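Local coordinates for protein delta toxin (Clostridium perfringens, PDB 2YGT) that probably forms beta-barrel pores in host cell membranes as a secreted, haemolytic toxin of the leukocidin and alpha-haemolysin type, at residues I191-Q196 / R200-G205; Y255-A258 / E262-G265. One frame throughout, in Å; residues are numbered along the deposited sequence.

Contact 1: I191-Q196 / R200-G205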
loop_
_atom_site.group_PDB
_atom_site.type_symbol
_atom_site.label_atom_id
_atom_site.label_comp_id
_atom_site.label_asym_id
_atom_site.label_seq_id
_atom_site.Cartn_x
_atom_site.Cartn_y
_atom_site.Cartn_z
ATOM N N ILE A 191 16.744 -2.416 -31.009
ATOM C CA ILE A 191 16.805 -3.488 -32.005
ATOM C C ILE A 191 17.988 -4.438 -31.828
ATOM O O ILE A 191 17.934 -5.585 -32.270
ATOM C CB ILE A 191 16.796 -2.958 -33.453
ATOM C CG1 ILE A 191 17.875 -1.895 -33.647
ATOM C CG2 ILE A 191 15.417 -2.419 -33.811
ATOM C CD1 ILE A 191 17.948 -1.371 -35.063
ATOM N N VAL A 192 19.048 -3.967 -31.182
ATOM C CA VAL A 192 20.200 -4.819 -30.914
ATOM C C VAL A 192 20.112 -5.489 -29.541
ATOM O O VAL A 192 20.171 -6.716 -29.433
ATOM C CB VAL A 192 21.522 -4.027 -31.008
ATOM C CG1 VAL A 192 22.707 -4.931 -30.690
ATOM C CG2 VAL A 192 21.665 -3.399 -32.389
ATOM N N TYR A 193 19.959 -4.682 -28.495
ATOM C CA TYR A 193 20.053 -5.181 -27.126
ATOM C C TYR A 193 18.705 -5.523 -26.489
ATOM O O TYR A 193 18.649 -5.949 -25.334
ATOM C CB TYR A 193 20.813 -4.176 -26.259
ATOM C CG TYR A 193 22.160 -3.804 -26.833
ATOM C CD1 TYR A 193 23.213 -4.710 -26.824
ATOM C CD2 TYR A 193 22.375 -2.556 -27.400
ATOM C CE1 TYR A 193 24.445 -4.380 -27.353
ATOM C CE2 TYR A 193 23.604 -2.216 -27.932
ATOM C CZ TYR A 193 24.634 -3.130 -27.907
ATOM O OH TYR A 193 25.856 -2.791 -28.436
ATOM N N GLY A 194 17.625 -5.343 -27.245
ATOM C CA GLY A 194 16.292 -5.612 -26.741
ATOM C C GLY A 194 15.912 -4.655 -25.628
ATOM O O GLY A 194 16.185 -3.459 -25.714
ATOM N N ASN A 195 15.280 -5.179 -24.583
ATOM C CA ASN A 195 14.916 -4.383 -23.415
ATOM C C ASN A 195 16.014 -4.474 -22.364
ATOM O O ASN A 195 16.280 -5.552 -21.834
ATOM C CB ASN A 195 13.579 -4.861 -22.839
ATOM C CG ASN A 195 13.151 -4.072 -21.609
ATOM O OD1 ASN A 195 13.961 -3.783 -20.729
ATOM N ND2 ASN A 195 11.868 -3.732 -21.540
ATOM N N GLN A 196 16.640 -3.340 -22.055
ATOM C CA GLN A 196 17.835 -3.328 -21.215
ATOM C C GLN A 196 17.589 -2.827 -19.792
ATOM O O GLN A 196 18.529 -2.437 -19.096
ATOM C CB GLN A 196 18.924 -2.463 -21.859
ATOM C CG GLN A 196 19.100 -2.663 -23.354
ATOM C CD GLN A 196 19.839 -1.507 -24.005
ATOM O OE1 GLN A 196 21.039 -1.321 -23.795
ATOM N NE2 GLN A 196 19.121 -0.721 -24.799
ATOM N N ARG A 200 22.900 -5.362 -16.712
ATOM C CA ARG A 200 24.064 -4.694 -16.132
ATOM C C ARG A 200 25.058 -4.241 -17.199
ATOM O O ARG A 200 25.677 -3.183 -17.075
ATOM C CB ARG A 200 24.764 -5.602 -15.119
ATOM C CG ARG A 200 25.904 -4.927 -14.378
ATOM C CD ARG A 200 26.445 -5.810 -13.266
ATOM N NE ARG A 200 27.018 -5.018 -12.182
ATOM C CZ ARG A 200 28.315 -4.756 -12.043
ATOM N NH1 ARG A 200 29.191 -5.229 -12.921
ATOM N NH2 ARG A 200 28.738 -4.025 -11.020
ATOM N N SER A 201 25.213 -5.047 -18.242
ATOM C CA SER A 201 26.129 -4.715 -19.323
ATOM C C SER A 201 25.741 -5.453 -20.594
ATOM O O SER A 201 24.982 -6.422 -20.555
ATOM C CB SER A 201 27.571 -5.051 -18.940
ATOM O OG SER A 201 27.833 -6.435 -19.093
ATOM N N ARG A 202 26.274 -4.992 -21.718
ATOM C CA ARG A 202 25.929 -5.549 -23.020
ATOM C C ARG A 202 26.919 -6.616 -23.479
ATOM O O ARG A 202 26.618 -7.399 -24.377
ATOM C CB ARG A 202 25.861 -4.430 -24.059
ATOM C CG ARG A 202 24.951 -3.282 -23.655
ATOM C CD ARG A 202 25.257 -2.023 -24.451
ATOM N NE ARG A 202 24.224 -1.005 -24.280
ATOM C CZ ARG A 202 24.222 0.168 -24.905
ATOM N NH1 ARG A 202 25.203 0.472 -25.745
ATOM N NH2 ARG A 202 23.241 1.036 -24.696
ATOM N N TYR A 203 28.096 -6.649 -22.859
ATOM C CA TYR A 203 29.166 -7.519 -23.334
ATOM C C TYR A 203 29.914 -8.271 -22.233
ATOM O O TYR A 203 30.924 -8.917 -22.503
ATOM C CB TYR A 203 30.152 -6.710 -24.183
ATOM C CG TYR A 203 29.520 -6.104 -25.413
ATOM C CD1 TYR A 203 29.260 -6.883 -26.533
ATOM C CD2 TYR A 203 29.167 -4.762 -25.449
ATOM C CE1 TYR A 203 28.672 -6.343 -27.659
ATOM C CE2 TYR A 203 28.578 -4.210 -26.573
ATOM C CZ TYR A 203 28.334 -5.005 -27.674
ATOM O OH TYR A 203 27.748 -4.465 -28.796
ATOM N N SER A 204 29.422 -8.197 -21.001
ATOM C CA SER A 204 30.124 -8.817 -19.877
ATOM C C SER A 204 29.210 -9.678 -19.006
ATOM O O SER A 204 27.991 -9.690 -19.183
ATOM C CB SER A 204 30.797 -7.745 -19.012
ATOM O OG SER A 204 31.583 -6.865 -19.799
ATOM N N GLY A 205 29.816 -10.393 -18.064
ATOM C CA GLY A 205 29.076 -11.161 -17.080
ATOM C C GLY A 205 28.584 -12.513 -17.559
ATOM O O GLY A 205 28.692 -12.850 -18.740
#

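Contact 2: Y255-A258 / E262-G265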
loop_
_atom_site.group_PDB
_atom_site.type_symbol
_atom_site.label_atom_id
_atom_site.label_comp_id
_atom_site.label_asym_id
_atom_site.label_seq_id
_atom_site.Cartn_x
_atom_site.Cartn_y
_atom_site.Cartn_z
ATOM N N TYR A 255 12.257 -11.417 -16.495
ATOM C CA TYR A 255 13.167 -10.666 -17.349
ATOM C C TYR A 255 14.295 -11.581 -17.817
ATOM O O TYR A 255 15.140 -11.997 -17.025
ATOM C CB TYR A 255 13.726 -9.452 -16.602
ATOM C CG TYR A 255 14.715 -8.635 -17.409
ATOM C CD1 TYR A 255 14.280 -7.764 -18.400
ATOM C CD2 TYR A 255 16.082 -8.739 -17.179
ATOM C CE1 TYR A 255 15.182 -7.021 -19.143
ATOM C CE2 TYR A 255 16.989 -8.000 -17.911
ATOM C CZ TYR A 255 16.536 -7.143 -18.891
ATOM O OH TYR A 255 17.437 -6.407 -19.619
ATOM N N HIS A 256 14.285 -11.906 -19.105
ATOM C CA HIS A 256 15.281 -12.798 -19.690
ATOM C C HIS A 256 16.409 -12.018 -20.349
ATOM O O HIS A 256 16.164 -11.050 -21.068
ATOM C CB HIS A 256 14.636 -13.690 -20.754
ATOM C CG HIS A 256 13.693 -14.717 -20.205
ATOM N ND1 HIS A 256 13.844 -16.066 -20.442
ATOM C CD2 HIS A 256 12.588 -14.591 -19.434
ATOM C CE1 HIS A 256 12.872 -16.728 -19.839
ATOM N NE2 HIS A 256 12.096 -15.856 -19.220
ATOM N N ILE A 257 17.643 -12.441 -20.100
ATOM C CA ILE A 257 18.764 -12.019 -20.933
ATOM C C ILE A 257 19.316 -13.223 -21.692
ATOM O O ILE A 257 19.518 -14.293 -21.117
ATOM C CB ILE A 257 19.889 -11.326 -20.127
ATOM C CG1 ILE A 257 20.397 -12.237 -19.008
ATOM C CG2 ILE A 257 19.402 -9.996 -19.575
ATOM C CD1 ILE A 257 21.615 -11.695 -18.291
ATOM N N ALA A 258 19.534 -13.046 -22.989
ATOM C CA ALA A 258 20.037 -14.118 -23.837
ATOM C C ALA A 258 21.200 -13.614 -24.676
ATOM O O ALA A 258 21.125 -12.543 -25.277
ATOM C CB ALA A 258 18.929 -14.653 -24.731
ATOM N N GLU A 262 26.007 -10.586 -28.056
ATOM C CA GLU A 262 25.875 -9.557 -27.039
ATOM C C GLU A 262 24.658 -9.951 -26.223
ATOM O O GLU A 262 23.896 -10.828 -26.632
ATOM C CB GLU A 262 25.651 -8.181 -27.667
ATOM C CG GLU A 262 24.315 -8.041 -28.381
ATOM C CD GLU A 262 24.324 -8.678 -29.757
ATOM O OE1 GLU A 262 25.090 -8.205 -30.623
ATOM O OE2 GLU A 262 23.563 -9.645 -29.973
ATOM N N TRP A 263 24.468 -9.322 -25.070
ATOM C CA TRP A 263 23.274 -9.594 -24.283
ATOM C C TRP A 263 22.066 -8.894 -24.894
ATOM O O TRP A 263 22.129 -7.717 -25.246
ATOM C CB TRP A 263 23.460 -9.175 -22.822
ATOM C CG TRP A 263 24.344 -10.101 -22.043
ATOM C CD1 TRP A 263 25.568 -9.815 -21.514
ATOM C CD2 TRP A 263 24.076 -11.470 -21.714
ATOM N NE1 TRP A 263 26.077 -10.918 -20.869
ATOM C CE2 TRP A 263 25.180 -11.948 -20.978
ATOM C CE3 TRP A 263 23.008 -12.338 -21.965
ATOM C CZ2 TRP A 263 25.247 -13.254 -20.495
ATOM C CZ3 TRP A 263 23.078 -13.631 -21.484
ATOM C CH2 TRP A 263 24.188 -14.077 -20.759
ATOM N N GLN A 264 20.979 -9.640 -25.039
ATOM C CA GLN A 264 19.704 -9.078 -25.456
ATOM C C GLN A 264 18.684 -9.341 -24.353
ATOM O O GLN A 264 18.607 -10.451 -23.825
ATOM C CB GLN A 264 19.248 -9.701 -26.774
ATOM C CG GLN A 264 17.930 -9.155 -27.290
ATOM C CD GLN A 264 17.388 -9.946 -28.464
ATOM O OE1 GLN A 264 18.135 -10.613 -29.179
ATOM N NE2 GLN A 264 16.078 -9.873 -28.669
ATOM N N GLY A 265 17.911 -8.318 -24.000
ATOM C CA GLY A 265 16.975 -8.426 -22.897
ATOM C C GLY A 265 15.523 -8.481 -23.329
ATOM O O GLY A 265 15.140 -7.869 -24.325
HETATM O O HOH W 1 19.795 -12.967 -28.099
#

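Contact 1: I191-Q196 / R200-G205
Tyr193 and Tyr203 meet through their hydroxyls, Tyr193 OH lying 2.6 Å from Tyr203 OH in a hydrogen bond that either phenol could donate. The ring planes are 89° apart, and Tyr203 comes in at the edge of Tyr193, near its plane. A second polar link runs from Arg202 to Gln196. Arg202 NE donates to Gln196 OE1 over 3.2 Å, approaching nearly along the C=O axis but bent at the hydrogen (136°), and Arg202 NH2 adds a weak bond to the same oxygen.

Between these two links Arg202 covers one face of the Tyr193 ring. Its chain, extended from CG to NE, carries CD over the ring centre, with Arg202 CD 3.8 Å from the Tyr193 centroid in a CH-pi contact. The guanidinium continues flat and off-centre toward the rim, its plane 16° from the ring, which makes an offset cation-pi stack. Val192 CG1 sits over the opposite face, 3.7 Å above the Tyr193 ring plane, and the phenol is held between the two.

Neither segment is helix or strand; both belong to the long loop between strand 170-177 and helix 219-222, at one end of the elongated molecule and away from the zinc sites, a place consistent with the rim domain of leukocidin-type toxins. Their backbones hydrogen-bond to strand 263-282, Tyr193 and Asn195 to Gly265 and Arg202 to Trp263.

Contact 2: Y255-A258 / E262-G265
Ile257 and Trp263 meet diagonally across the two strands, side chains oblique, with the isoleucine's terminal methyl over the indole's six-membered ring, toward its rim. Ile257 CD1 is 4.0 Å from the centroid of that Trp263 ring and 13° off its normal, a CH-pi contact over the face. With CG1 set between the backbone N and the carbonyl carbon (chi1 57°) and CD1 extended beyond it, the branch reaches the indole, and Ile257 CB also packs on Trp263 CE3 at 3.8 Å. The benzo part of the indole also lies against the Ala258 backbone, Trp263 CE3 3.5 Å from Ala258 C, with Ala258 N at the ring edge in its plane. At the far end of the indole NE1 bonds to Ser204 O, so that a polar bond fixes one end of the ring and the Ile257 packing its face.

The backbones form an antiparallel pair near the turn of the hairpin made by strands 241-259 and 263-282. Ala258 and Gln264 are the hydrogen-bonded pair: Ala258 N donates to Gln264 O and Gln264 N to Ala258 O, both at 2.9 Å. Ile257 and Gly265 make the adjoining non-hydrogen-bonded pair, flanked by CA-H...O contacts from Gly265 CA to His256 O and from Ile257 CA to Gln264 O, both at 3.3 Å.

Gln264 and Ala258 direct their side chains to the sheet face away from Ile257. There Gln264 runs out extended, CG anti to its N (chi1 -179°), and a water lies 3.1 Å from both Gln264 OE1 and Ala258 O, within bridging distance of the side chain and the backbone. On the Ile257 face Tyr255 OH lies 3.9 Å from Gly265 CA, where the glycine has no side chain to obstruct it, and is hydrogen-bonded to Asn195 O.

In the fold
Following the chain from the N terminus, strand 170-177 leads into the long loop that contains contact 1, whose segments 191-196 and 200-205 enclose a short loop of three residues. The chain then passes through helix 219-222 and strand 224-235 before contact 2 closes the tip of the hairpin 241-259/263-282, again across three residues. The two contacts follow in series, neither nesting nor crossing, yet their centres are only about 6 Å apart. Asn195 bridges them, meeting both segments of contact 2, and Arg202 O packs on Glu262 CB. The loop is thereby tied to both strands of the hairpin, while strand 84-99 pairs with 241-259.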